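PDB 7OTJ: ATP-dependent DNA helicase PIF1 from Candida albicans, which uses the energy of ATP hydrolysis to move 5'-3' along single-stranded DNA and unwind duplexes, and probably resolves G-quadruplexes to keep nuclear and mitochondrial genomes stable. Local coordinates for residues Q8-L16 with L34-L42; V165-S173 with S501-Y509. One frame throughout, in Å; residues are numbered along the deposited sequence.

Interaction 1: Q8-L16 with L34-L42. With ADP (adenosine-5'-diphosphate), chain E.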
loop_
_atom_site.group_PDB
_atom_site.type_symbol
_atom_site.label_atom_id
_atom_site.label_comp_id
_atom_site.label_asym_id
_atom_site.label_seq_id
_atom_site.Cartn_x
_atom_site.Cartn_y
_atom_site.Cartn_z
ATOM N N GLN A 8 -16.488 -10.823 12.308
ATOM C CA GLN A 8 -15.247 -11.245 11.665
ATOM C C GLN A 8 -15.186 -12.758 11.526
ATOM O O GLN A 8 -14.746 -13.275 10.494
ATOM C CB GLN A 8 -14.043 -10.727 12.448
ATOM C CG GLN A 8 -13.778 -9.232 12.272
ATOM C CD GLN A 8 -12.680 -8.726 13.193
ATOM O OE1 GLN A 8 -12.613 -9.102 14.364
ATOM N NE2 GLN A 8 -11.814 -7.871 12.665
ATOM N N GLU A 9 -15.618 -13.487 12.560
ATOM C CA GLU A 9 -15.637 -14.944 12.474
ATOM C C GLU A 9 -16.590 -15.423 11.384
ATOM O O GLU A 9 -16.302 -16.405 10.686
ATOM C CB GLU A 9 -16.031 -15.551 13.823
ATOM C CG GLU A 9 -14.959 -15.466 14.909
ATOM C CD GLU A 9 -13.814 -16.435 14.678
ATOM O OE1 GLU A 9 -13.986 -17.384 13.883
ATOM O OE2 GLU A 9 -12.740 -16.248 15.291
ATOM N N TYR A 10 -17.729 -14.746 11.220
ATOM C CA TYR A 10 -18.698 -15.176 10.215
ATOM C C TYR A 10 -18.137 -15.038 8.805
ATOM O O TYR A 10 -18.335 -15.922 7.965
ATOM C CB TYR A 10 -19.995 -14.381 10.361
ATOM C CG TYR A 10 -21.028 -14.695 9.304
ATOM C CD1 TYR A 10 -21.854 -15.808 9.417
ATOM C CD2 TYR A 10 -21.179 -13.876 8.192
ATOM C CE1 TYR A 10 -22.798 -16.095 8.455
ATOM C CE2 TYR A 10 -22.121 -14.158 7.223
ATOM C CZ TYR A 10 -22.927 -15.268 7.358
ATOM O OH TYR A 10 -23.865 -15.547 6.390
ATOM N N VAL A 11 -17.432 -13.938 8.532
ATOM C CA VAL A 11 -16.765 -13.761 7.243
ATOM C C VAL A 11 -15.732 -14.857 7.032
ATOM O O VAL A 11 -15.689 -15.503 5.978
ATOM C CB VAL A 11 -16.124 -12.362 7.159
ATOM C CG1 VAL A 11 -15.450 -12.148 5.805
ATOM C CG2 VAL A 11 -17.153 -11.279 7.446
ATOM N N LEU A 12 -14.862 -15.060 8.026
ATOM C CA LEU A 12 -13.869 -16.124 7.946
ATOM C C LEU A 12 -14.519 -17.469 7.650
ATOM O O LEU A 12 -14.016 -18.242 6.827
ATOM C CB LEU A 12 -13.078 -16.185 9.252
ATOM C CG LEU A 12 -12.116 -17.360 9.418
ATOM C CD1 LEU A 12 -11.004 -17.292 8.386
ATOM C CD2 LEU A 12 -11.542 -17.376 10.816
ATOM N N LYS A 13 -15.658 -17.749 8.295
ATOM C CA LYS A 13 -16.387 -18.991 8.050
ATOM C C LYS A 13 -16.808 -19.111 6.592
ATOM O O LYS A 13 -16.688 -20.184 5.989
ATOM C CB LYS A 13 -17.611 -19.061 8.963
ATOM C CG LYS A 13 -18.546 -20.238 8.701
ATOM C CD LYS A 13 -19.797 -20.141 9.574
ATOM C CE LYS A 13 -20.825 -21.210 9.228
ATOM N NZ LYS A 13 -20.328 -22.578 9.527
ATOM N N GLN A 14 -17.309 -18.019 6.010
ATOM C CA GLN A 14 -17.737 -18.055 4.617
ATOM C C GLN A 14 -16.554 -18.253 3.681
ATOM O O GLN A 14 -16.628 -19.046 2.735
ATOM C CB GLN A 14 -18.481 -16.767 4.266
ATOM C CG GLN A 14 -19.655 -16.465 5.172
ATOM C CD GLN A 14 -20.738 -17.506 5.059
ATOM O OE1 GLN A 14 -21.019 -18.005 3.970
ATOM N NE2 GLN A 14 -21.350 -17.851 6.185
ATOM N N VAL A 15 -15.450 -17.547 3.934
ATOM C CA VAL A 15 -14.281 -17.674 3.070
ATOM C C VAL A 15 -13.759 -19.105 3.086
ATOM O O VAL A 15 -13.425 -19.667 2.037
ATOM C CB VAL A 15 -13.197 -16.663 3.479
ATOM C CG1 VAL A 15 -11.949 -16.853 2.637
ATOM C CG2 VAL A 15 -13.730 -15.239 3.334
ATOM N N LEU A 16 -13.698 -19.723 4.267
ATOM C CA LEU A 16 -13.213 -21.095 4.365
ATOM C C LEU A 16 -14.165 -22.106 3.739
ATOM O O LEU A 16 -13.764 -23.255 3.524
ATOM C CB LEU A 16 -12.969 -21.464 5.830
ATOM C CG LEU A 16 -11.897 -20.665 6.579
ATOM C CD1 LEU A 16 -11.766 -21.168 8.007
ATOM C CD2 LEU A 16 -10.555 -20.714 5.864
ATOM N N LEU A 34 -8.774 -9.286 10.022
ATOM C CA LEU A 34 -9.454 -10.523 9.654
ATOM C C LEU A 34 -8.778 -11.192 8.463
ATOM O O LEU A 34 -8.581 -12.414 8.451
ATOM C CB LEU A 34 -10.921 -10.227 9.347
ATOM C CG LEU A 34 -11.703 -11.319 8.620
ATOM C CD1 LEU A 34 -11.737 -12.615 9.429
ATOM C CD2 LEU A 34 -13.100 -10.811 8.329
ATOM N N LEU A 35 -8.380 -10.395 7.472
ATOM C CA LEU A 35 -7.743 -10.929 6.274
ATOM C C LEU A 35 -6.498 -11.735 6.620
ATOM O O LEU A 35 -6.261 -12.804 6.043
ATOM C CB LEU A 35 -7.407 -9.785 5.321
ATOM C CG LEU A 35 -7.288 -10.166 3.849
ATOM C CD1 LEU A 35 -8.417 -11.121 3.469
ATOM C CD2 LEU A 35 -7.307 -8.908 2.985
ATOM N N ARG A 36 -5.698 -11.255 7.576
ATOM C CA ARG A 36 -4.512 -12.007 7.973
ATOM C C ARG A 36 -4.884 -13.340 8.602
ATOM O O ARG A 36 -4.155 -14.325 8.439
ATOM C CB ARG A 36 -3.663 -11.196 8.948
ATOM C CG ARG A 36 -3.136 -9.891 8.397
ATOM C CD ARG A 36 -2.091 -9.326 9.330
ATOM N NE ARG A 36 -1.806 -7.928 9.043
ATOM C CZ ARG A 36 -2.444 -6.908 9.602
ATOM N NH1 ARG A 36 -3.413 -7.098 10.482
ATOM N NH2 ARG A 36 -2.099 -5.667 9.269
ATOM N N SER A 37 -6.013 -13.396 9.310
ATOM C CA SER A 37 -6.483 -14.676 9.825
ATOM C C SER A 37 -6.981 -15.566 8.696
ATOM O O SER A 37 -6.748 -16.780 8.707
ATOM C CB SER A 37 -7.585 -14.461 10.857
ATOM O OG SER A 37 -7.051 -13.922 12.050
ATOM N N ILE A 38 -7.697 -14.984 7.732
ATOM C CA ILE A 38 -8.109 -15.731 6.546
ATOM C C ILE A 38 -6.902 -16.380 5.881
ATOM O O ILE A 38 -6.933 -17.557 5.506
ATOM C CB ILE A 38 -8.865 -14.812 5.571
ATOM C CG1 ILE A 38 -10.177 -14.336 6.196
ATOM C CG2 ILE A 38 -9.119 -15.541 4.267
ATOM C CD1 ILE A 38 -10.897 -13.289 5.375
ATOM N N ILE A 39 -5.825 -15.603 5.707
ATOM C CA ILE A 39 -4.611 -16.105 5.060
ATOM C C ILE A 39 -4.043 -17.297 5.824
ATOM O O ILE A 39 -3.742 -18.347 5.241
ATOM C CB ILE A 39 -3.578 -14.972 4.919
ATOM C CG1 ILE A 39 -4.092 -13.899 3.959
ATOM C CG2 ILE A 39 -2.234 -15.502 4.450
ATOM C CD1 ILE A 39 -3.310 -12.608 4.022
ATOM N N LYS A 40 -3.869 -17.146 7.139
ATOM C CA LYS A 40 -3.301 -18.217 7.953
ATOM C C LYS A 40 -4.121 -19.499 7.837
ATOM O O LYS A 40 -3.570 -20.589 7.638
ATOM C CB LYS A 40 -3.210 -17.763 9.407
ATOM C CG LYS A 40 -2.297 -18.595 10.271
ATOM C CD LYS A 40 -2.279 -18.064 11.688
ATOM C CE LYS A 40 -1.228 -18.775 12.513
ATOM N NZ LYS A 40 0.138 -18.461 12.016
ATOM N N SER A 41 -5.448 -19.385 7.955
ATOM C CA SER A 41 -6.310 -20.560 7.867
ATOM C C SER A 41 -6.291 -21.156 6.464
ATOM O O SER A 41 -6.118 -22.369 6.297
ATOM C CB SER A 41 -7.741 -20.198 8.271
ATOM O OG SER A 41 -7.831 -19.905 9.654
ATOM N N LEU A 42 -6.474 -20.317 5.441
ATOM C CA LEU A 42 -6.476 -20.808 4.069
ATOM C C LEU A 42 -5.152 -21.453 3.678
ATOM O O LEU A 42 -5.129 -22.272 2.756
ATOM C CB LEU A 42 -6.816 -19.674 3.099
ATOM C CG LEU A 42 -8.293 -19.292 2.949
ATOM C CD1 LEU A 42 -8.463 -18.216 1.893
ATOM C CD2 LEU A 42 -9.109 -20.508 2.576
HETATM P PB ADP E . -9.513 -1.967 8.103
HETATM O O1B ADP E . -10.988 -2.275 7.928
HETATM O O2B ADP E . -8.574 -2.817 7.276
HETATM O O3B ADP E . -9.188 -0.495 8.100
HETATM P PA ADP E . -7.717 -2.787 10.161
HETATM O O1A ADP E . -7.579 -4.278 9.988
HETATM O O2A ADP E . -6.652 -1.862 9.631
HETATM O O3A ADP E . -9.186 -2.376 9.628
HETATM O "O5'" ADP E . -7.901 -2.455 11.721
HETATM C "C5'" ADP E . -7.590 -1.158 12.216
HETATM C "C4'" ADP E . -7.273 -1.270 13.694
HETATM O "O4'" ADP E . -8.326 -1.970 14.357
HETATM C "C3'" ADP E . -5.999 -2.069 13.900
HETATM O "O3'" ADP E . -5.086 -1.284 14.667
HETATM C "C2'" ADP E . -6.401 -3.295 14.693
HETATM O "O2'" ADP E . -5.465 -3.548 15.745
HETATM C "C1'" ADP E . -7.776 -2.947 15.240
HETATM N N9 ADP E . -8.651 -4.137 15.242
HETATM C C8 ADP E . -9.070 -4.801 14.151
HETATM N N7 ADP E . -9.866 -5.844 14.495
HETATM C C5 ADP E . -9.959 -5.857 15.835
HETATM C C6 ADP E . -10.643 -6.689 16.854
HETATM N N6 ADP E . -11.402 -7.753 16.492
HETATM N N1 ADP E . -10.477 -6.355 18.154
HETATM C C2 ADP E . -9.724 -5.301 18.523
HETATM N N3 ADP E . -9.080 -4.504 17.655
HETATM C C4 ADP E . -9.155 -4.727 16.324
#
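L34 reaches across from the helix that follows the phosphate-binding loop and pushes its two methyls against Q8, V11 and L12 of helix 6-16. L34 CD1 lies 3.8 Å from L12 CB and rests on the backbone oxygen of Q8, while L34 CD2 packs on V11 CB at 3.6 Å. One turn on, S37 and I38 help form the hollow that takes L12: with CG anti to the backbone N (chi1 172°), the side chain of L12 sits among L34, S37, I38 and S41, a knob in a hole, CD1 against I38 CA and CG1. The other branch of I38, CG2, meets V15 CG1 at 3.5 Å, the side chains crossing at about a right angle. S41 offers its CB to L16 CD2, and its hydroxyl makes a weak bond back to S37 O. L42 closes the row: its CD1 meets V15 CG1 and its CD2 touches L16 CD2 at 3.6 Å. The axes cross at -35°, 10.1 Å apart. At the other end, the amide of Q8 bonds to the adenine edge of ADP, OE1 accepting from N6 at 2.8 Å and NE2 giving a weak bond to N7; OE1 also takes S5 N and NE2 reaches G30 O. Segment 34-42 is part of helix 31-45, which starts at the Walker A loop: the nucleotide site of a P-loop helicase, Q8 consistent with a Q-motif-like role in recognising adenine.

Interaction 2: V165-S173 with S501-Y509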
loop_
_atom_site.group_PDB
_atom_site.type_symbol
_atom_site.label_atom_id
_atom_site.label_comp_id
_atom_site.label_asym_id
_atom_site.label_seq_id
_atom_site.Cartn_x
_atom_site.Cartn_y
_atom_site.Cartn_z
ATOM N N VAL A 165 -17.997 7.712 -18.063
ATOM C CA VAL A 165 -17.068 8.013 -16.981
ATOM C C VAL A 165 -15.808 7.162 -17.114
ATOM O O VAL A 165 -15.889 5.934 -17.195
ATOM C CB VAL A 165 -17.729 7.801 -15.604
ATOM C CG1 VAL A 165 -16.754 8.141 -14.488
ATOM C CG2 VAL A 165 -19.000 8.635 -15.483
ATOM N N GLU A 166 -14.645 7.821 -17.148
ATOM C CA GLU A 166 -13.378 7.097 -17.229
ATOM C C GLU A 166 -13.180 6.186 -16.020
ATOM O O GLU A 166 -12.647 5.075 -16.149
ATOM C CB GLU A 166 -12.212 8.081 -17.364
ATOM C CG GLU A 166 -10.836 7.427 -17.467
ATOM C CD GLU A 166 -10.621 6.699 -18.784
ATOM O OE1 GLU A 166 -10.624 7.363 -19.842
ATOM O OE2 GLU A 166 -10.448 5.461 -18.761
ATOM N N VAL A 167 -13.611 6.633 -14.841
ATOM C CA VAL A 167 -13.446 5.858 -13.614
ATOM C C VAL A 167 -14.386 4.658 -13.684
ATOM O O VAL A 167 -15.612 4.810 -13.693
ATOM C CB VAL A 167 -13.714 6.707 -12.364
ATOM C CG1 VAL A 167 -13.455 5.899 -11.107
ATOM C CG2 VAL A 167 -12.849 7.957 -12.374
ATOM N N PHE A 168 -13.808 3.463 -13.772
ATOM C CA PHE A 168 -14.545 2.209 -13.893
ATOM C C PHE A 168 -14.311 1.405 -12.616
ATOM O O PHE A 168 -13.267 0.765 -12.460
ATOM C CB PHE A 168 -14.103 1.447 -15.139
ATOM C CG PHE A 168 -15.029 0.344 -15.533
ATOM C CD1 PHE A 168 -16.354 0.613 -15.843
ATOM C CD2 PHE A 168 -14.577 -0.962 -15.612
ATOM C CE1 PHE A 168 -17.214 -0.407 -16.211
ATOM C CE2 PHE A 168 -15.431 -1.984 -15.983
ATOM C CZ PHE A 168 -16.748 -1.706 -16.282
ATOM N N PHE A 169 -15.257 1.481 -11.681
ATOM C CA PHE A 169 -15.077 0.809 -10.400
ATOM C C PHE A 169 -15.088 -0.711 -10.568
ATOM O O PHE A 169 -15.607 -1.258 -11.547
ATOM C CB PHE A 169 -16.163 1.238 -9.410
ATOM C CG PHE A 169 -16.014 2.648 -8.913
ATOM C CD1 PHE A 169 -16.679 3.689 -9.538
ATOM C CD2 PHE A 169 -15.210 2.933 -7.819
ATOM C CE1 PHE A 169 -16.544 4.994 -9.084
ATOM C CE2 PHE A 169 -15.073 4.240 -7.360
ATOM C CZ PHE A 169 -15.740 5.267 -7.994
ATOM N N ALA A 170 -14.538 -1.397 -9.563
ATOM C CA ALA A 170 -14.420 -2.848 -9.650
ATOM C C ALA A 170 -15.789 -3.513 -9.681
ATOM O O ALA A 170 -15.985 -4.498 -10.402
ATOM C CB ALA A 170 -13.598 -3.381 -8.477
ATOM N N PHE A 171 -16.750 -2.981 -8.917
ATOM C CA PHE A 171 -18.083 -3.569 -8.837
ATOM C C PHE A 171 -18.895 -3.409 -10.115
ATOM O O PHE A 171 -20.006 -3.943 -10.189
ATOM C CB PHE A 171 -18.863 -2.986 -7.655
ATOM C CG PHE A 171 -18.973 -1.478 -7.657
ATOM C CD1 PHE A 171 -19.910 -0.832 -8.450
ATOM C CD2 PHE A 171 -18.167 -0.714 -6.826
ATOM C CE1 PHE A 171 -20.021 0.556 -8.431
ATOM C CE2 PHE A 171 -18.277 0.664 -6.800
ATOM C CZ PHE A 171 -19.203 1.301 -7.602
ATOM N N GLU A 172 -18.386 -2.678 -11.105
ATOM C CA GLU A 172 -19.068 -2.539 -12.383
ATOM C C GLU A 172 -18.609 -3.566 -13.404
ATOM O O GLU A 172 -19.305 -3.782 -14.402
ATOM C CB GLU A 172 -18.845 -1.142 -12.967
ATOM C CG GLU A 172 -19.041 0.012 -11.999
ATOM C CD GLU A 172 -18.752 1.353 -12.650
ATOM O OE1 GLU A 172 -19.512 1.746 -13.559
ATOM O OE2 GLU A 172 -17.752 2.000 -12.273
ATOM N N SER A 173 -17.427 -4.147 -13.210
ATOM C CA SER A 173 -16.873 -5.061 -14.195
ATOM C C SER A 173 -17.746 -6.301 -14.350
ATOM O O SER A 173 -18.387 -6.767 -13.402
ATOM C CB SER A 173 -15.450 -5.467 -13.810
ATOM O OG SER A 173 -15.431 -6.288 -12.658
ATOM N N SER A 501 -17.914 12.086 -2.587
ATOM C CA SER A 501 -17.999 10.677 -2.946
ATOM C C SER A 501 -18.563 10.533 -4.350
ATOM O O SER A 501 -19.337 11.372 -4.813
ATOM C CB SER A 501 -18.877 9.891 -1.971
ATOM O OG SER A 501 -18.177 9.608 -0.774
ATOM N N HIS A 502 -18.196 9.439 -5.012
ATOM C CA HIS A 502 -18.636 9.212 -6.380
ATOM C C HIS A 502 -20.085 8.743 -6.405
ATOM O O HIS A 502 -20.522 7.975 -5.542
ATOM C CB HIS A 502 -17.739 8.192 -7.081
ATOM C CG HIS A 502 -17.830 8.239 -8.577
ATOM N ND1 HIS A 502 -18.988 7.936 -9.263
ATOM C CD2 HIS A 502 -16.911 8.563 -9.518
ATOM C CE1 HIS A 502 -18.778 8.070 -10.560
ATOM N NE2 HIS A 502 -17.525 8.449 -10.743
ATOM N N ARG A 503 -20.834 9.235 -7.396
ATOM C CA ARG A 503 -22.243 8.879 -7.528
ATOM C C ARG A 503 -22.435 7.367 -7.584
ATOM O O ARG A 503 -23.380 6.832 -6.992
ATOM C CB ARG A 503 -22.834 9.528 -8.781
ATOM C CG ARG A 503 -22.248 10.882 -9.153
ATOM C CD ARG A 503 -23.020 12.028 -8.520
ATOM N NE ARG A 503 -22.803 13.283 -9.233
ATOM C CZ ARG A 503 -23.339 14.445 -8.887
ATOM N NH1 ARG A 503 -24.131 14.554 -7.833
ATOM N NH2 ARG A 503 -23.073 15.527 -9.616
ATOM N N LYS A 504 -21.555 6.663 -8.302
ATOM C CA LYS A 504 -21.726 5.223 -8.471
ATOM C C LYS A 504 -21.411 4.444 -7.200
ATOM O O LYS A 504 -21.946 3.344 -7.015
ATOM C CB LYS A 504 -20.855 4.723 -9.626
ATOM C CG LYS A 504 -21.444 5.027 -10.996
ATOM C CD LYS A 504 -20.611 4.440 -12.119
ATOM C CE LYS A 504 -21.348 4.534 -13.451
ATOM N NZ LYS A 504 -22.694 3.876 -13.429
ATOM N N VAL A 505 -20.574 4.994 -6.317
ATOM C CA VAL A 505 -20.293 4.324 -5.052
ATOM C C VAL A 505 -21.511 4.380 -4.140
ATOM O O VAL A 505 -21.867 3.387 -3.494
ATOM C CB VAL A 505 -19.061 4.955 -4.374
ATOM C CG1 VAL A 505 -18.849 4.354 -2.993
ATOM C CG2 VAL A 505 -17.820 4.786 -5.231
ATOM N N ILE A 506 -22.165 5.543 -4.069
ATOM C CA ILE A 506 -23.319 5.706 -3.189
ATOM C C ILE A 506 -24.462 4.790 -3.615
ATOM O O ILE A 506 -25.112 4.157 -2.774
ATOM C CB ILE A 506 -23.753 7.183 -3.135
ATOM C CG1 ILE A 506 -22.555 8.076 -2.803
ATOM C CG2 ILE A 506 -24.827 7.375 -2.084
ATOM C CD1 ILE A 506 -22.905 9.546 -2.656
ATOM N N GLU A 507 -24.748 4.729 -4.921
ATOM C CA GLU A 507 -25.802 3.836 -5.409
ATOM C C GLU A 507 -25.450 2.368 -5.188
ATOM O O GLU A 507 -26.348 1.544 -4.976
ATOM C CB GLU A 507 -26.098 4.104 -6.887
ATOM C CG GLU A 507 -24.990 3.705 -7.846
ATOM C CD GLU A 507 -25.349 3.986 -9.293
ATOM O OE1 GLU A 507 -26.382 4.646 -9.532
ATOM O OE2 GLU A 507 -24.597 3.548 -10.190
ATOM N N PHE A 508 -24.161 2.022 -5.253
ATOM C CA PHE A 508 -23.728 0.663 -4.940
ATOM C C PHE A 508 -24.160 0.261 -3.536
ATOM O O PHE A 508 -24.826 -0.764 -3.353
ATOM C CB PHE A 508 -22.209 0.550 -5.098
ATOM C CG PHE A 508 -21.634 -0.762 -4.623
ATOM C CD1 PHE A 508 -21.654 -1.885 -5.437
ATOM C CD2 PHE A 508 -21.046 -0.867 -3.366
ATOM C CE1 PHE A 508 -21.117 -3.086 -5.004
ATOM C CE2 PHE A 508 -20.511 -2.073 -2.929
ATOM C CZ PHE A 508 -20.547 -3.182 -3.755
ATOM N N TYR A 509 -23.802 1.065 -2.527
ATOM C CA TYR A 509 -24.097 0.676 -1.152
ATOM C C TYR A 509 -25.576 0.792 -0.814
ATOM O O TYR A 509 -26.045 0.087 0.086
ATOM C CB TYR A 509 -23.273 1.509 -0.164
ATOM C CG TYR A 509 -21.835 1.053 -0.037
ATOM C CD1 TYR A 509 -21.525 -0.179 0.523
ATOM C CD2 TYR A 509 -20.787 1.852 -0.483
ATOM C CE1 TYR A 509 -20.212 -0.608 0.633
ATOM C CE2 TYR A 509 -19.471 1.430 -0.376
ATOM C CZ TYR A 509 -19.190 0.196 0.182
ATOM O OH TYR A 509 -17.886 -0.238 0.293
#
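F171 sets its CG between its backbone N and carbonyl carbon (chi1 55°), and F508 carries its CG anti to the backbone N; these two torsions bring the rings into an offset stack, nearly parallel, with centroids 4.4 Å apart. The stack belongs to an aromatic cluster that fastens the C-terminal helix 503-511 to a loop of the N-terminal P-loop domain. F508 CB also sits over the F171 ring as a CH-pi contact, F169 CB lies over the rim of the opposite face, and F145 meets both stacked rings edge-to-face. F169 works at the other end of the cluster. Its CE1 edge points into the face of H502 in a T-shaped pair, planes at 83°, and V505 CG2 lies over one face of the F169 ring, 3.9 Å from its centroid.

H502 is the N-cap of the helix: ND1 accepts from K504 N at 3.0 Å, almost in the ring plane and nearly straight at 169°. That bond helps hold the imidazole with its face toward F169, while V165 CG1 approaches the edge at NE2. Beside the cluster, K504 crosses E172 at about a right angle, its CD and CE lying against OE1. The charges are looser, with K504 NZ 3.8 Å from E172 OE1 and another long bridge to E507. The second oxygen of E172 turns back to its own loop, where OE2 accepts from F169 N at 2.6 Å, the donor tilted out of the carboxylate plane.

From the N terminus, helix 6-16 comes first, followed by strand 21-25 and the phosphate-binding loop; interaction 1 closes this excursion when helix 31-45 packs back on helix 6-16, with 17 residues between the segments. The chain then adds four more strands of the parallel sheet before the loop after strand 138-143, where interaction 2 opens; the edge strand 182-186 follows it. Interaction 2 closes 328 residues later, after the antiparallel sheet and the second parallel sheet, when the C-terminal helix returns. The two contacts run in series, neither nested nor crossed. Their centres lie about 27 Å apart: one is local to the nucleotide-binding domain, the other ties the C-terminal helix to a loop of that domain.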